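Glucose-6-phosphate isomerase like protein (Thermus thermophilus, PDB 1WIW) probably binds phosphorylated sugars and may interconvert aldose and ketose phosphates as a phosphoglucose/phosphomannose isomerase. Local coordinates at residues L160-P165 and L271-D276; F183-K188 and P277-L282; T64-E69 and R90-G95. All coordinates share one frame; numbering follows the deposited sequence.

How the interactions relate
Interaction 3 comes first along the chain and closes before the other two open; it joins two central strands of the parallel sheet in the N-terminal SIS domain. Interactions 1 and 2 both belong to the C-terminal SIS domain, and their segments alternate in sequence. Their centres lie about 12 Å apart and they touch, Lys188 NZ standing 2.8 Å from Asp276 O. Interaction 3 is centred about 36 Å from the centre of interaction 1 and about 27 Å from that of interaction 2. The end of helix 251-272 and the loop after it thus contact both the turn before strand 164-168 and the end of helix 174-185, and both contacts reach the second subunit.

Interaction 1 of 3, residues L160-P165 and L271-D276; sequences LLERLP and LLYGVD
The phenol oxygen of Tyr273 accepts a hydrogen bond from the backbone N-H of Glu162, with Glu162 N 2.8 Å from Tyr273 OH and an angle of 153° at the hydrogen. A second partner of the same oxygen is water 1, which lies in the ring plane at its edge, 2.8 Å from Tyr273 OH. The water lies 3.0 Å from Leu160 O, to which it probably donates, so one hydroxyl reaches two points of the same turn. Beside this polar end, the CD1 methyl of Leu161 comes obliquely to the ring, 3.4 Å from Tyr273 CE1, and the two side chains slide past each other in opposite directions. With Leu161 CG anti to the backbone N (chi1 176°), the branch lies where CD1 can meet the ring. The same methyl touches the helix end, Leu161 CD1 lying 4.2 Å from Leu272 CB.

Further out, the type II beta turn from Leu160 to Arg163, between helix 152-160 and strand 164-168 at the edge of the three-stranded sheet within this chain, closes with Arg163 N bonding to Leu160 O at 3.0 Å and presents the N-H of Glu162 to the tyrosine. On the other side, helix 251-272 ends in a Schellman motif with Gly274 at positive phi, directly after Tyr273. Arg163 turns its guanidinium to a salt bridge with Asp239, while Tyr273 also packs on Ala208 of the second subunit. The contact thus pairs the tyrosine hydroxyl with one backbone N-H directly and with a carbonyl through water, and the ring flank with a leucine methyl.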
ATOM      1  N   LEU B 160       4.061 -12.688 -17.132  1.00 10.93           N
ATOM      2  CA  LEU B 160       3.013 -11.808 -16.628  1.00  9.92           C
ATOM      3  C   LEU B 160       1.908 -11.545 -17.656  1.00  9.24           C
ATOM      4  O   LEU B 160       0.842 -11.030 -17.313  1.00  9.80           O
ATOM      5  CB  LEU B 160       3.638 -10.484 -16.162  1.00 12.25           C
ATOM      6  CG  LEU B 160       4.063 -10.341 -14.690  1.00 16.21           C
ATOM      7  CD1 LEU B 160       4.462 -11.670 -14.097  1.00 15.36           C
ATOM      8  CD2 LEU B 160       5.193  -9.328 -14.587  1.00 14.95           C
ATOM      9  N   LEU B 161       2.158 -11.913 -18.910  1.00 10.04           N
ATOM     10  CA  LEU B 161       1.180 -11.705 -19.973  1.00 11.90           C
ATOM     11  C   LEU B 161      -0.152 -12.375 -19.634  1.00 11.82           C
ATOM     12  O   LEU B 161      -0.207 -13.577 -19.378  1.00 10.77           O
ATOM     13  CB  LEU B 161       1.718 -12.248 -21.302  1.00 13.39           C
ATOM     14  CG  LEU B 161       0.785 -12.195 -22.519  1.00 17.03           C
ATOM     15  CD1 LEU B 161       0.373 -10.768 -22.814  1.00 14.11           C
ATOM     16  CD2 LEU B 161       1.489 -12.808 -23.723  1.00 18.11           C
ATOM     17  N   GLU B 162      -1.215 -11.575 -19.625  1.00 12.81           N
ATOM     18  CA  GLU B 162      -2.563 -12.049 -19.324  1.00 15.82           C
ATOM     19  C   GLU B 162      -2.713 -12.668 -17.938  1.00 16.08           C
ATOM     20  O   GLU B 162      -3.493 -13.603 -17.730  1.00 15.38           O
ATOM     21  CB  GLU B 162      -3.029 -13.025 -20.406  1.00 18.24           C
ATOM     22  CG  GLU B 162      -3.236 -12.334 -21.747  1.00 24.90           C
ATOM     23  CD  GLU B 162      -3.726 -13.268 -22.826  1.00 28.55           C
ATOM     24  OE1 GLU B 162      -4.787 -13.899 -22.631  1.00 33.16           O
ATOM     25  OE2 GLU B 162      -3.051 -13.367 -23.874  1.00 31.17           O
ATOM     26  N   ARG B 163      -1.949 -12.138 -16.992  1.00 14.09           N
ATOM     27  CA  ARG B 163      -2.022 -12.584 -15.609  1.00 15.26           C
ATOM     28  C   ARG B 163      -2.112 -11.350 -14.735  1.00 14.10           C
ATOM     29  O   ARG B 163      -1.854 -10.240 -15.196  1.00 14.84           O
ATOM     30  CB  ARG B 163      -0.789 -13.393 -15.211  1.00 16.03           C
ATOM     31  CG  ARG B 163      -0.796 -14.824 -15.724  1.00 19.55           C
ATOM     32  CD  ARG B 163       0.096 -15.683 -14.852  1.00 24.48           C
ATOM     33  NE  ARG B 163       1.166 -16.306 -15.616  1.00 29.79           N
ATOM     34  CZ  ARG B 163       1.015 -17.397 -16.355  1.00 30.43           C
ATOM     35  NH1 ARG B 163      -0.166 -17.991 -16.424  1.00 32.14           N
ATOM     36  NH2 ARG B 163       2.045 -17.881 -17.035  1.00 31.22           N
ATOM     37  N   LEU B 164      -2.503 -11.547 -13.481  1.00 11.89           N
ATOM     38  CA  LEU B 164      -2.608 -10.452 -12.527  1.00 10.79           C
ATOM     39  C   LEU B 164      -1.410 -10.600 -11.602  1.00  9.89           C
ATOM     40  O   LEU B 164      -1.406 -11.451 -10.716  1.00  9.78           O
ATOM     41  CB  LEU B 164      -3.906 -10.567 -11.721  1.00 10.60           C
ATOM     42  CG  LEU B 164      -4.113  -9.523 -10.621  1.00 11.56           C
ATOM     43  CD1 LEU B 164      -4.078  -8.127 -11.225  1.00 10.07           C
ATOM     44  CD2 LEU B 164      -5.448  -9.771  -9.916  1.00 11.12           C
ATOM     45  N   PRO B 165      -0.362  -9.793 -11.814  1.00  9.98           N
ATOM     46  CA  PRO B 165       0.814  -9.904 -10.950  1.00  9.10           C
ATOM     47  C   PRO B 165       0.618  -9.432  -9.517  1.00 10.55           C
ATOM     48  O   PRO B 165      -0.053  -8.432  -9.249  1.00  9.64           O
ATOM     49  CB  PRO B 165       1.882  -9.100 -11.701  1.00 12.18           C
ATOM     50  CG  PRO B 165       1.093  -8.101 -12.465  1.00 11.33           C
ATOM     51  CD  PRO B 165      -0.119  -8.868 -12.935  1.00 10.81           C
ATOM     52  N   LEU B 271       4.659  -3.739 -24.664  1.00  7.82           N
ATOM     53  CA  LEU B 271       4.892  -4.134 -26.051  1.00  8.91           C
ATOM     54  C   LEU B 271       4.135  -5.419 -26.371  1.00  9.56           C
ATOM     55  O   LEU B 271       3.608  -5.576 -27.474  1.00 10.27           O
ATOM     56  CB  LEU B 271       6.393  -4.315 -26.327  1.00 10.92           C
ATOM     57  CG  LEU B 271       7.262  -3.059 -26.164  1.00 12.56           C
ATOM     58  CD1 LEU B 271       8.645  -3.304 -26.762  1.00 13.76           C
ATOM     59  CD2 LEU B 271       6.602  -1.877 -26.863  1.00 12.85           C
ATOM     60  N   LEU B 272       4.076  -6.339 -25.414  1.00  7.77           N
ATOM     61  CA  LEU B 272       3.345  -7.588 -25.623  1.00  8.57           C
ATOM     62  C   LEU B 272       1.845  -7.330 -25.813  1.00  9.79           C
ATOM     63  O   LEU B 272       1.168  -8.067 -26.531  1.00 10.30           O
ATOM     64  CB  LEU B 272       3.572  -8.547 -24.449  1.00 10.63           C
ATOM     65  CG  LEU B 272       4.975  -9.159 -24.340  1.00  9.88           C
ATOM     66  CD1 LEU B 272       5.053 -10.054 -23.111  1.00 11.65           C
ATOM     67  CD2 LEU B 272       5.280  -9.965 -25.593  1.00  9.82           C
ATOM     68  N   TYR B 273       1.323  -6.287 -25.172  1.00  7.83           N
ATOM     69  CA  TYR B 273      -0.088  -5.941 -25.324  1.00  8.86           C
ATOM     70  C   TYR B 273      -0.272  -4.998 -26.512  1.00  9.93           C
ATOM     71  O   TYR B 273      -1.383  -4.588 -26.827  1.00  9.65           O
ATOM     72  CB  TYR B 273      -0.631  -5.267 -24.058  1.00  9.79           C
ATOM     73  CG  TYR B 273      -0.839  -6.214 -22.899  1.00 12.42           C
ATOM     74  CD1 TYR B 273      -1.574  -7.387 -23.060  1.00 10.78           C
ATOM     75  CD2 TYR B 273      -0.321  -5.927 -21.631  1.00 11.82           C
ATOM     76  CE1 TYR B 273      -1.792  -8.251 -21.995  1.00 13.13           C
ATOM     77  CE2 TYR B 273      -0.537  -6.788 -20.556  1.00 12.66           C
ATOM     78  CZ  TYR B 273      -1.274  -7.947 -20.748  1.00 13.25           C
ATOM     79  OH  TYR B 273      -1.510  -8.798 -19.692  1.00 14.47           O
ATOM     80  N   GLY B 274       0.835  -4.649 -27.157  1.00 10.83           N
ATOM     81  CA  GLY B 274       0.776  -3.765 -28.307  1.00 11.93           C
ATOM     82  C   GLY B 274       0.382  -2.336 -27.997  1.00 12.36           C
ATOM     83  O   GLY B 274      -0.207  -1.656 -28.835  1.00 11.10           O
ATOM     84  N   VAL B 275       0.683  -1.869 -26.790  1.00 12.75           N
ATOM     85  CA  VAL B 275       0.354  -0.494 -26.441  1.00 13.15           C
ATOM     86  C   VAL B 275       1.625   0.299 -26.199  1.00 12.20           C
ATOM     87  O   VAL B 275       2.682  -0.261 -25.894  1.00 11.33           O
ATOM     88  CB  VAL B 275      -0.545  -0.401 -25.185  1.00 16.23           C
ATOM     89  CG1 VAL B 275      -1.892  -1.064 -25.463  1.00 16.30           C
ATOM     90  CG2 VAL B 275       0.149  -1.038 -23.987  1.00 16.94           C
ATOM     91  N   ASP B 276       1.517   1.608 -26.358  1.00  9.42           N
ATOM     92  CA  ASP B 276       2.650   2.490 -26.166  1.00 10.47           C
ATOM     93  C   ASP B 276       3.005   2.540 -24.680  1.00  9.46           C
ATOM     94  O   ASP B 276       2.172   2.891 -23.850  1.00  8.56           O
ATOM     95  CB  ASP B 276       2.300   3.894 -26.659  1.00 11.96           C
ATOM     96  CG  ASP B 276       3.512   4.802 -26.742  1.00 14.49           C
ATOM     97  OD1 ASP B 276       4.525   4.510 -26.072  1.00 12.52           O
ATOM     98  OD2 ASP B 276       3.447   5.812 -27.474  1.00 17.25           O
TER
HETATM   99  O   HOH W   1      -0.429  -8.317 -17.173  1.00 11.65           O

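Interaction 2 of 3, residues F183-K188 and P277-L282; sequences FARVAK and PGDHGL
The ammonium group of Lys188 is gripped by several carbonyl oxygens. Across the contact it donates to Gly278, Lys188 NZ lying 3.0 Å from Gly278 O and 43° out of the carbonyl plane. Within its own segment it donates to Arg185, Lys188 NZ to Arg185 O being 2.9 Å, and more weakly to Val186 O; Asp276 O takes a further bond. The bend at chi4 (-63°) places NZ among these oxygens. This cluster of carbonyl oxygens would probably favour the charged form of the lysine. Gly278 O in turn accepts from His280 ND1, at 2.9 Å, and the two donors reach it from opposite faces of its plane.

A second polar link lies farther along the loop: Arg185 NH2 stands 2.9 Å from Asp279 OD2, on the syn side of the carboxylate, in a salt bridge with the two planes 39° apart. Arg185 NH1 makes salt bridges with Glu46 and with Glu200 of the second subunit, so one guanidinium serves three acids. An alanine in place of Arg185 would probably leave the carboxylate of Asp279 without this charged mate, and leave Glu46 and Glu200 of the second subunit without their bonds to its guanidinium. Farther from the salt bridge, beside the lysine ammonium, the backbones approach closely, Pro277 CA lying 3.2 Å from Val186 O in a CA-H...O contact, and Val186 CG1 rests 3.9 Å from Pro277 CB.

The contact joins the C-terminal end of helix 174-185 to the loop between helices 251-272 and 284-288. Pro277 packs against helix 251-272, and it shares helix 17-23 with Val186 through Leu17.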
ATOM      1  N   PHE B 183       3.946  -0.723 -13.490  1.00  6.29           N
ATOM      2  CA  PHE B 183       3.125  -1.552 -14.368  1.00  7.81           C
ATOM      3  C   PHE B 183       1.852  -0.872 -14.850  1.00  7.78           C
ATOM      4  O   PHE B 183       1.325  -1.199 -15.917  1.00  8.49           O
ATOM      5  CB  PHE B 183       2.814  -2.884 -13.687  1.00  6.70           C
ATOM      6  CG  PHE B 183       3.905  -3.902 -13.868  1.00  7.09           C
ATOM      7  CD1 PHE B 183       3.840  -4.832 -14.901  1.00 10.33           C
ATOM      8  CD2 PHE B 183       5.048  -3.858 -13.080  1.00  6.61           C
ATOM      9  CE1 PHE B 183       4.902  -5.701 -15.153  1.00  9.65           C
ATOM     10  CE2 PHE B 183       6.118  -4.721 -13.319  1.00  9.53           C
ATOM     11  CZ  PHE B 183       6.044  -5.645 -14.360  1.00 11.33           C
ATOM     12  N   ALA B 184       1.355   0.081 -14.076  1.00  8.35           N
ATOM     13  CA  ALA B 184       0.158   0.795 -14.490  1.00  9.22           C
ATOM     14  C   ALA B 184       0.557   1.893 -15.475  1.00  9.59           C
ATOM     15  O   ALA B 184      -0.044   2.028 -16.540  1.00 10.07           O
ATOM     16  CB  ALA B 184      -0.552   1.403 -13.284  1.00  7.55           C
ATOM     17  N   ARG B 185       1.591   2.657 -15.141  1.00  8.23           N
ATOM     18  CA  ARG B 185       1.981   3.751 -16.021  1.00  9.15           C
ATOM     19  C   ARG B 185       2.674   3.354 -17.315  1.00  7.94           C
ATOM     20  O   ARG B 185       2.446   3.974 -18.355  1.00  5.64           O
ATOM     21  CB  ARG B 185       2.856   4.779 -15.297  1.00 11.99           C
ATOM     22  CG  ARG B 185       2.848   6.090 -16.075  1.00 18.19           C
ATOM     23  CD  ARG B 185       4.093   6.926 -15.942  1.00 21.59           C
ATOM     24  NE  ARG B 185       4.170   7.613 -14.667  1.00 23.38           N
ATOM     25  CZ  ARG B 185       4.640   8.847 -14.522  1.00 20.60           C
ATOM     26  NH1 ARG B 185       4.683   9.397 -13.319  1.00 20.34           N
ATOM     27  NH2 ARG B 185       5.047   9.533 -15.582  1.00 18.90           N
ATOM     28  N   VAL B 186       3.518   2.329 -17.249  1.00  5.84           N
ATOM     29  CA  VAL B 186       4.255   1.862 -18.415  1.00  6.06           C
ATOM     30  C   VAL B 186       3.546   0.720 -19.144  1.00  8.05           C
ATOM     31  O   VAL B 186       3.340   0.789 -20.357  1.00  9.12           O
ATOM     32  CB  VAL B 186       5.672   1.410 -18.013  1.00  7.93           C
ATOM     33  CG1 VAL B 186       6.410   0.819 -19.217  1.00  8.70           C
ATOM     34  CG2 VAL B 186       6.446   2.597 -17.456  1.00  6.52           C
ATOM     35  N   ALA B 187       3.162  -0.324 -18.410  1.00  5.82           N
ATOM     36  CA  ALA B 187       2.493  -1.464 -19.032  1.00  7.30           C
ATOM     37  C   ALA B 187       0.984  -1.253 -19.180  1.00  7.58           C
ATOM     38  O   ALA B 187       0.308  -2.043 -19.842  1.00  8.70           O
ATOM     39  CB  ALA B 187       2.778  -2.742 -18.230  1.00  5.12           C
ATOM     40  N   LYS B 188       0.467  -0.182 -18.580  1.00  7.17           N
ATOM     41  CA  LYS B 188      -0.957   0.139 -18.652  1.00  7.51           C
ATOM     42  C   LYS B 188      -1.764  -1.066 -18.158  1.00  8.18           C
ATOM     43  O   LYS B 188      -2.886  -1.313 -18.617  1.00  6.67           O
ATOM     44  CB  LYS B 188      -1.349   0.463 -20.105  1.00  9.51           C
ATOM     45  CG  LYS B 188      -0.423   1.454 -20.833  1.00  9.13           C
ATOM     46  CD  LYS B 188      -0.400   2.816 -20.156  1.00 11.81           C
ATOM     47  CE  LYS B 188       0.342   3.859 -20.991  1.00 10.96           C
ATOM     48  NZ  LYS B 188       1.788   3.543 -21.184  1.00 10.62           N
ATOM     49  N   PRO B 277       4.247   2.176 -24.331  1.00 10.06           N
ATOM     50  CA  PRO B 277       4.711   2.189 -22.938  1.00  9.79           C
ATOM     51  C   PRO B 277       4.920   3.616 -22.420  1.00 11.83           C
ATOM     52  O   PRO B 277       4.991   3.847 -21.210  1.00  9.71           O
ATOM     53  CB  PRO B 277       6.014   1.402 -23.006  1.00  9.16           C
ATOM     54  CG  PRO B 277       6.532   1.744 -24.377  1.00 12.20           C
ATOM     55  CD  PRO B 277       5.292   1.659 -25.234  1.00  9.39           C
ATOM     56  N   GLY B 278       5.010   4.572 -23.344  1.00 11.96           N
ATOM     57  CA  GLY B 278       5.209   5.958 -22.955  1.00 14.97           C
ATOM     58  C   GLY B 278       3.939   6.594 -22.416  1.00 16.58           C
ATOM     59  O   GLY B 278       2.864   6.000 -22.503  1.00 15.95           O
ATOM     60  N   ASP B 279       4.061   7.797 -21.858  1.00 17.93           N
ATOM     61  CA  ASP B 279       2.913   8.508 -21.303  1.00 21.72           C
ATOM     62  C   ASP B 279       2.063   9.128 -22.410  1.00 25.32           C
ATOM     63  O   ASP B 279       0.835   9.129 -22.341  1.00 26.24           O
ATOM     64  CB  ASP B 279       3.362   9.637 -20.362  1.00 19.35           C
ATOM     65  CG  ASP B 279       4.029   9.128 -19.088  1.00 17.06           C
ATOM     66  OD1 ASP B 279       3.797   7.961 -18.700  1.00 12.58           O
ATOM     67  OD2 ASP B 279       4.772   9.912 -18.461  1.00 14.45           O
ATOM     68  N   HIS B 280       2.747   9.656 -23.419  1.00 28.82           N
ATOM     69  CA  HIS B 280       2.129  10.328 -24.559  1.00 33.38           C
ATOM     70  C   HIS B 280       0.852  11.119 -24.272  1.00 32.77           C
ATOM     71  O   HIS B 280      -0.195  10.871 -24.867  1.00 34.53           O
ATOM     72  CB  HIS B 280       1.899   9.345 -25.721  1.00 36.40           C
ATOM     73  CG  HIS B 280       0.933   8.240 -25.421  1.00 40.06           C
ATOM     74  ND1 HIS B 280       1.158   7.297 -24.442  1.00 41.58           N
ATOM     75  CD2 HIS B 280      -0.236   7.898 -26.013  1.00 42.11           C
ATOM     76  CE1 HIS B 280       0.171   6.418 -24.446  1.00 42.26           C
ATOM     77  NE2 HIS B 280      -0.687   6.759 -25.389  1.00 43.66           N
ATOM     78  N   GLY B 281       0.962  12.075 -23.353  1.00 33.15           N
ATOM     79  CA  GLY B 281      -0.146  12.948 -23.004  1.00 33.09           C
ATOM     80  C   GLY B 281      -1.329  12.421 -22.214  1.00 33.14           C
ATOM     81  O   GLY B 281      -2.290  13.158 -22.000  1.00 33.35           O
ATOM     82  N   LEU B 282      -1.274  11.171 -21.768  1.00 32.49           N
ATOM     83  CA  LEU B 282      -2.383  10.593 -21.010  1.00 32.45           C
ATOM     84  C   LEU B 282      -2.539  11.131 -19.588  1.00 31.33           C
ATOM     85  O   LEU B 282      -3.638  11.116 -19.034  1.00 29.92           O
ATOM     86  CB  LEU B 282      -2.240   9.068 -20.947  1.00 33.91           C
ATOM     87  CG  LEU B 282      -2.592   8.259 -22.199  1.00 35.87           C
ATOM     88  CD1 LEU B 282      -1.916   8.857 -23.419  1.00 35.98           C
ATOM     89  CD2 LEU B 282      -2.167   6.810 -22.000  1.00 36.06           C
TER

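Interaction 3 of 3, residues T64-E69 and R90-G95; sequences TLFLLE and RVVRVG
Glu69 and Arg93 meet across two parallel strands in a salt bridge. The glutamate CB lies 4.0 Å from Val94 O, and from there the chain runs extended beyond CG (chi2 -179°) to Glu69 CD, which lies at the edge of the Arg93 guanidinium, in its plane, 3.4 Å from Arg93 NE. Glu69 OE1 takes the bond from Arg93 NE at 2.8 Å, the donor standing 34° out of the carboxylate plane. Glu69 OE2 takes Arg93 NH2 at 3.0 Å with its syn lone pair, and here the oxygen lies in the guanidinium plane. With two nitrogens bound, one to each oxygen, the guanidinium is restrained against rotation.

The strands that carry this pair, 64-69 and 90-95, run parallel with their axes 4.5 Å apart at closest approach, and with helix 76-83 between them in sequence they form a beta-alpha-beta crossover in the sheet of the N-terminal SIS domain. Backbone bonds alternate: Leu65 N to Arg90 O, Val92 N to Leu65 O, Leu67 N to Val92 O and Val94 N to Leu67 O. The last of the ladder, Glu69 N to Val94 O, is weak. Phe66, Leu68, Val92 and Val94 share one face, where Phe66 CD1 lies 3.8 Å from Val92 CB and Leu68 CD2 3.9 Å from Val94 CB. Thr64 CG2 lies over one face of the Phe66 ring, offset toward its rim, and touches Val92 CG2 at 3.6 Å. Helix 110-121 packs on Phe66 and Leu68. Leu65, Leu67 and Val91 lie on the other face with the ion pair, where helix 76-83 touches Leu67 and Glu69.

A backbone ladder and a bidentate ion pair thus hold the strands, and the opposite charges would probably stabilise each other's ionised forms.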
ATOM      1  N   THR B  64      17.550  22.131   6.125  1.00 26.03           N
ATOM      2  CA  THR B  64      16.872  22.117   4.838  1.00 23.86           C
ATOM      3  C   THR B  64      15.791  21.047   4.768  1.00 23.79           C
ATOM      4  O   THR B  64      15.981  19.915   5.218  1.00 23.36           O
ATOM      5  CB  THR B  64      17.859  21.855   3.679  1.00 24.48           C
ATOM      6  OG1 THR B  64      18.891  22.846   3.688  1.00 24.22           O
ATOM      7  CG2 THR B  64      17.136  21.905   2.345  1.00 23.31           C
ATOM      8  N   LEU B  65      14.654  21.421   4.196  1.00 23.70           N
ATOM      9  CA  LEU B  65      13.538  20.506   4.026  1.00 23.31           C
ATOM     10  C   LEU B  65      13.321  20.383   2.525  1.00 21.31           C
ATOM     11  O   LEU B  65      12.975  21.358   1.859  1.00 19.61           O
ATOM     12  CB  LEU B  65      12.280  21.058   4.708  1.00 23.77           C
ATOM     13  CG  LEU B  65      10.953  20.289   4.618  1.00 26.48           C
ATOM     14  CD1 LEU B  65      10.363  20.431   3.228  1.00 28.34           C
ATOM     15  CD2 LEU B  65      11.165  18.821   4.970  1.00 26.65           C
ATOM     16  N   PHE B  66      13.561  19.190   1.990  1.00 20.01           N
ATOM     17  CA  PHE B  66      13.376  18.955   0.567  1.00 19.32           C
ATOM     18  C   PHE B  66      11.941  18.517   0.311  1.00 19.22           C
ATOM     19  O   PHE B  66      11.504  17.465   0.777  1.00 19.92           O
ATOM     20  CB  PHE B  66      14.347  17.885   0.075  1.00 19.01           C
ATOM     21  CG  PHE B  66      15.780  18.322   0.093  1.00 17.91           C
ATOM     22  CD1 PHE B  66      16.239  19.283  -0.801  1.00 17.69           C
ATOM     23  CD2 PHE B  66      16.670  17.784   1.015  1.00 18.78           C
ATOM     24  CE1 PHE B  66      17.567  19.707  -0.777  1.00 15.90           C
ATOM     25  CE2 PHE B  66      18.001  18.201   1.049  1.00 17.94           C
ATOM     26  CZ  PHE B  66      18.449  19.164   0.152  1.00 18.49           C
ATOM     27  N   LEU B  67      11.211  19.346  -0.424  1.00 18.10           N
ATOM     28  CA  LEU B  67       9.817  19.070  -0.752  1.00 17.97           C
ATOM     29  C   LEU B  67       9.798  18.521  -2.174  1.00 15.76           C
ATOM     30  O   LEU B  67       9.908  19.280  -3.130  1.00 17.01           O
ATOM     31  CB  LEU B  67       9.019  20.372  -0.668  1.00 19.91           C
ATOM     32  CG  LEU B  67       7.576  20.341  -0.166  1.00 23.74           C
ATOM     33  CD1 LEU B  67       7.506  19.613   1.168  1.00 24.89           C
ATOM     34  CD2 LEU B  67       7.065  21.774  -0.025  1.00 23.16           C
ATOM     35  N   LEU B  68       9.673  17.202  -2.309  1.00 13.77           N
ATOM     36  CA  LEU B  68       9.670  16.565  -3.626  1.00 14.42           C
ATOM     37  C   LEU B  68       8.266  16.555  -4.225  1.00 15.14           C
ATOM     38  O   LEU B  68       7.514  15.589  -4.066  1.00 14.71           O
ATOM     39  CB  LEU B  68      10.221  15.136  -3.510  1.00 13.24           C
ATOM     40  CG  LEU B  68      11.502  15.009  -2.674  1.00 14.52           C
ATOM     41  CD1 LEU B  68      12.039  13.585  -2.745  1.00 15.73           C
ATOM     42  CD2 LEU B  68      12.549  15.989  -3.183  1.00 14.32           C
ATOM     43  N   GLU B  69       7.929  17.637  -4.920  1.00 14.18           N
ATOM     44  CA  GLU B  69       6.612  17.800  -5.526  1.00 14.23           C
ATOM     45  C   GLU B  69       6.481  17.063  -6.851  1.00 12.99           C
ATOM     46  O   GLU B  69       6.522  17.676  -7.923  1.00 12.34           O
ATOM     47  CB  GLU B  69       6.326  19.288  -5.726  1.00 16.50           C
ATOM     48  CG  GLU B  69       6.522  20.096  -4.460  1.00 21.55           C
ATOM     49  CD  GLU B  69       6.226  21.572  -4.639  1.00 25.74           C
ATOM     50  OE1 GLU B  69       6.407  22.328  -3.659  1.00 28.87           O
ATOM     51  OE2 GLU B  69       5.815  21.975  -5.748  1.00 29.02           O
ATOM     52  N   ARG B  90      14.973  25.648   5.857  1.00 32.22           N
ATOM     53  CA  ARG B  90      14.922  26.204   4.513  1.00 31.02           C
ATOM     54  C   ARG B  90      14.189  25.206   3.626  1.00 29.64           C
ATOM     55  O   ARG B  90      14.505  24.017   3.625  1.00 27.70           O
ATOM     56  CB  ARG B  90      16.333  26.422   3.969  1.00 32.05           C
ATOM     57  CG  ARG B  90      16.362  26.833   2.508  1.00 32.79           C
ATOM     58  CD  ARG B  90      17.768  26.781   1.942  1.00 33.89           C
ATOM     59  NE  ARG B  90      17.770  27.004   0.499  1.00 34.83           N
ATOM     60  CZ  ARG B  90      18.851  26.922  -0.268  1.00 36.03           C
ATOM     61  NH1 ARG B  90      20.026  26.622   0.268  1.00 36.27           N
ATOM     62  NH2 ARG B  90      18.758  27.139  -1.574  1.00 35.83           N
ATOM     63  N   VAL B  91      13.209  25.691   2.872  1.00 29.88           N
ATOM     64  CA  VAL B  91      12.439  24.823   1.992  1.00 28.94           C
ATOM     65  C   VAL B  91      12.975  24.829   0.567  1.00 28.27           C
ATOM     66  O   VAL B  91      13.142  25.885  -0.043  1.00 27.94           O
ATOM     67  CB  VAL B  91      10.954  25.242   1.954  1.00 29.63           C
ATOM     68  CG1 VAL B  91      10.174  24.317   1.031  1.00 29.53           C
ATOM     69  CG2 VAL B  91      10.370  25.209   3.355  1.00 28.00           C
ATOM     70  N   VAL B  92      13.252  23.637   0.045  1.00 26.85           N
ATOM     71  CA  VAL B  92      13.743  23.493  -1.318  1.00 24.17           C
ATOM     72  C   VAL B  92      12.756  22.634  -2.096  1.00 23.52           C
ATOM     73  O   VAL B  92      12.634  21.433  -1.853  1.00 23.50           O
ATOM     74  CB  VAL B  92      15.134  22.832  -1.361  1.00 24.29           C
ATOM     75  CG1 VAL B  92      15.555  22.620  -2.807  1.00 24.44           C
ATOM     76  CG2 VAL B  92      16.150  23.712  -0.648  1.00 23.78           C
ATOM     77  N   ARG B  93      12.053  23.267  -3.031  1.00 21.29           N
ATOM     78  CA  ARG B  93      11.055  22.596  -3.850  1.00 19.81           C
ATOM     79  C   ARG B  93      11.672  21.949  -5.081  1.00 18.12           C
ATOM     80  O   ARG B  93      12.310  22.616  -5.897  1.00 18.28           O
ATOM     81  CB  ARG B  93       9.988  23.598  -4.292  1.00 20.04           C
ATOM     82  CG  ARG B  93       9.236  24.273  -3.154  1.00 24.45           C
ATOM     83  CD  ARG B  93       8.323  25.357  -3.707  1.00 26.73           C
ATOM     84  NE  ARG B  93       7.350  24.808  -4.648  1.00 30.12           N
ATOM     85  CZ  ARG B  93       6.680  25.529  -5.541  1.00 31.42           C
ATOM     86  NH1 ARG B  93       6.875  26.839  -5.623  1.00 33.43           N
ATOM     87  NH2 ARG B  93       5.815  24.940  -6.354  1.00 31.85           N
ATOM     88  N   VAL B  94      11.466  20.643  -5.204  1.00 16.54           N
ATOM     89  CA  VAL B  94      11.981  19.868  -6.323  1.00 15.92           C
ATOM     90  C   VAL B  94      10.797  19.179  -6.999  1.00 16.50           C
ATOM     91  O   VAL B  94      10.117  18.365  -6.375  1.00 15.86           O
ATOM     92  CB  VAL B  94      12.975  18.793  -5.830  1.00 16.15           C
ATOM     93  CG1 VAL B  94      13.575  18.063  -7.002  1.00 14.15           C
ATOM     94  CG2 VAL B  94      14.060  19.435  -4.987  1.00 15.85           C
ATOM     95  N   GLY B  95      10.547  19.508  -8.265  1.00 16.45           N
ATOM     96  CA  GLY B  95       9.429  18.897  -8.967  1.00 18.76           C
ATOM     97  C   GLY B  95       9.304  19.295 -10.425  1.00 19.94           C
ATOM     98  O   GLY B  95      10.287  19.679 -11.054  1.00 18.28           O
TER